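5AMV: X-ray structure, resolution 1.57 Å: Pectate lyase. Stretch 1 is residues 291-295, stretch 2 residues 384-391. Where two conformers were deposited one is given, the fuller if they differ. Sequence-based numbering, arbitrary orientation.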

# COMPACT_ATOMS: atom_id res chain seq x y z
N TYR A 291 7.20 -13.92 -3.31
CA TYR A 291 8.34 -14.77 -2.94
C TYR A 291 9.41 -14.07 -2.12
O TYR A 291 9.67 -12.87 -2.29
N ASN A 292 10.09 -14.85 -1.27
CA ASN A 292 11.20 -14.30 -0.48
C ASN A 292 10.83 -13.07 0.37
O ASN A 292 11.67 -12.18 0.54
N ASN A 293 9.61 -13.03 0.90
CA ASN A 293 9.22 -11.95 1.81
C ASN A 293 9.37 -12.45 3.23
O ASN A 293 9.32 -13.66 3.49
N TYR A 294 9.55 -11.51 4.17
CA TYR A 294 9.79 -11.84 5.56
C TYR A 294 8.72 -11.11 6.37
O TYR A 294 8.56 -9.89 6.22
N TYR A 295 7.97 -11.87 7.17
CA TYR A 295 6.86 -11.31 7.97
C TYR A 295 7.19 -11.59 9.42
O TYR A 295 7.56 -12.73 9.79
N ASN A 384 17.57 -18.41 3.94
CA ASN A 384 18.37 -17.18 3.81
C ASN A 384 17.53 -15.88 3.77
O ASN A 384 18.07 -14.77 3.83
N VAL A 385 16.21 -16.06 3.72
CA VAL A 385 15.27 -14.93 3.57
C VAL A 385 15.27 -13.94 4.71
O VAL A 385 15.36 -12.72 4.44
N LYS A 386 15.18 -14.40 5.96
CA LYS A 386 15.16 -13.47 7.09
C LYS A 386 16.36 -12.53 7.01
O LYS A 386 16.20 -11.30 6.97
N SER A 387 17.57 -13.08 6.94
CA SER A 387 18.79 -12.26 6.93
C SER A 387 18.84 -11.31 5.72
O SER A 387 19.18 -10.12 5.86
N ASN A 388 18.51 -11.83 4.53
CA ASN A 388 18.62 -11.04 3.31
C ASN A 388 17.65 -9.85 3.41
O ASN A 388 18.03 -8.72 3.16
N VAL A 389 16.43 -10.13 3.85
CA VAL A 389 15.38 -9.09 3.86
C VAL A 389 15.63 -8.06 4.95
O VAL A 389 15.53 -6.85 4.67
N ILE A 390 15.95 -8.50 6.17
CA ILE A 390 16.28 -7.54 7.23
C ILE A 390 17.44 -6.63 6.81
O ILE A 390 17.39 -5.40 6.95
N ASN A 391 18.48 -7.23 6.25
CA ASN A 391 19.62 -6.42 5.86
C ASN A 391 19.34 -5.47 4.68
O ASN A 391 19.92 -4.40 4.62

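Which side chain fills the space between strand and helix? Tyr-294 does most of the work: its CA-to-CB bond points toward the helix, and its 111 Å² of covered surface is the largest share of any residue here. With chi1 at 180° (t) and chi2 at 61°, the ring runs out alongside Lys-386 and Ile-390. Nearer its root, CB of Tyr-294 sits 4.3 Å from CG1 of Val-385 and 3.7 Å from CG1 of Val-389. Those two valines lie one helical turn apart, tied by the backbone hydrogen bond from Val-389 N to Val-385 O (2.9 Å), so their methyl groups line up on the same side of the helix and leave a shallow apolar hollow that receives the CB of the tyrosine.

How is the aromatic ring itself held? Lys-386 lies across one face, with its CG 3.9 Å from the centroid of the Tyr-294 ring and 25° off the ring normal, a CH-pi contact. All four of its chi angles are t, so the chain is fully extended and its methylenes follow the tyrosine outward; CD of Lys-386 comes within 3.4 Å of OH of Tyr-294. The CA-to-CB bond of Lys-386 points sideways, so it is the aliphatic shaft passing by, rather than a head-on approach, that covers the ring. Ile-390 starts sideways too, but its m, t rotamer brings its end nearer, placing CD1 4.0 Å from CE2 of Tyr-294 in an oblique approach.

What do the two valines meet at the loop that precedes the strand? Both point toward the loop and strand, and both have chi1 near t, at 170° for Val-385 and 165° for Val-389. Val-385 has one methyl, CG1, 3.5 Å from O of Asn-293, and the other, CG2, 3.4 Å from ND2 of Asn-292. The CG2 of Val-389 reaches O of Asn-292 at 3.4 Å. The helix thus sets small apolar bumps against the turn's backbone carbonyls and one amide side chain. Asn-292, chi1 m, points sideways, while Asn-293, also m, points away and offers the helix its backbone instead.

Do polar groups bind the two stretches together? No hydrogen bond crosses between them, so close packing rather than polar pairing defines this contact, which buries 339 Å² in all. The polar ends are nevertheless satisfied: both side-chain polar atoms of Asn-292 and the OH of Tyr-294 are hydrogen-bonded elsewhere in the structure. The amide and hydroxyl can therefore lie against carbon atoms of the helix without going unpaired.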

# COMPACT_ATOMS: atom_id res chain seq x y z
CB TYR A 291 8.97 -15.48 -4.17
CG TYR A 291 9.82 -14.61 -5.11
CD1 TYR A 291 11.20 -14.48 -4.91
CD2 TYR A 291 9.25 -13.98 -6.21
CE1 TYR A 291 12.00 -13.71 -5.74
CE2 TYR A 291 10.07 -13.20 -7.10
CZ TYR A 291 11.42 -13.10 -6.85
OH TYR A 291 12.22 -12.36 -7.71
CB ASN A 292 12.43 -13.94 -1.37
CG ASN A 292 13.15 -15.15 -1.96
OD1 ASN A 292 13.96 -14.98 -2.87
ND2 ASN A 292 12.87 -16.36 -1.43
CB ASN A 293 7.79 -11.49 1.51
CG ASN A 293 7.62 -10.98 0.10
OD1 ASN A 293 8.11 -9.90 -0.27
ND2 ASN A 293 7.01 -11.79 -0.76
CB TYR A 294 11.17 -11.39 6.02
CG TYR A 294 11.39 -11.74 7.46
CD1 TYR A 294 11.36 -13.08 7.90
CD2 TYR A 294 11.64 -10.73 8.40
CE1 TYR A 294 11.56 -13.40 9.20
CE2 TYR A 294 11.84 -11.05 9.76
CZ TYR A 294 11.79 -12.40 10.15
OH TYR A 294 11.98 -12.70 11.47
CB TYR A 295 5.50 -12.00 7.61
CG TYR A 295 5.19 -12.05 6.12
CD1 TYR A 295 5.84 -12.97 5.30
CD2 TYR A 295 4.27 -11.16 5.55
CE1 TYR A 295 5.58 -13.03 3.92
CE2 TYR A 295 4.02 -11.21 4.15
CZ TYR A 295 4.68 -12.15 3.38
OH TYR A 295 4.48 -12.24 2.01
CB ASN A 384 19.26 -17.24 2.58
CG ASN A 384 20.20 -18.46 2.59
OD1 ASN A 384 20.38 -19.13 1.57
ND2 ASN A 384 20.75 -18.77 3.74
CB VAL A 385 13.86 -15.44 3.24
CG1 VAL A 385 12.79 -14.29 3.31
CG2 VAL A 385 13.87 -16.11 1.86
CB LYS A 386 15.11 -14.21 8.44
CG LYS A 386 15.26 -13.24 9.60
CD LYS A 386 15.12 -13.96 10.95
CE LYS A 386 15.46 -13.03 12.09
NZ LYS A 386 15.51 -13.75 13.42
CB SER A 387 20.05 -13.15 6.98
OG SER A 387 21.22 -12.34 7.15
CB ASN A 388 18.35 -11.86 2.04
CG ASN A 388 19.44 -12.90 1.75
OD1 ASN A 388 20.48 -12.89 2.41
ND2 ASN A 388 19.20 -13.80 0.81
CB VAL A 389 13.99 -9.74 3.95
CG1 VAL A 389 12.95 -8.68 4.33
CG2 VAL A 389 13.71 -10.44 2.57
CB ILE A 390 16.57 -8.24 8.57
CG1 ILE A 390 15.29 -8.81 9.15
CG2 ILE A 390 17.21 -7.26 9.57
CD1 ILE A 390 15.53 -9.64 10.46
CB ASN A 391 20.77 -7.35 5.48
CG ASN A 391 21.40 -8.03 6.68
OD1 ASN A 391 21.32 -7.54 7.81
ND2 ASN A 391 22.07 -9.16 6.44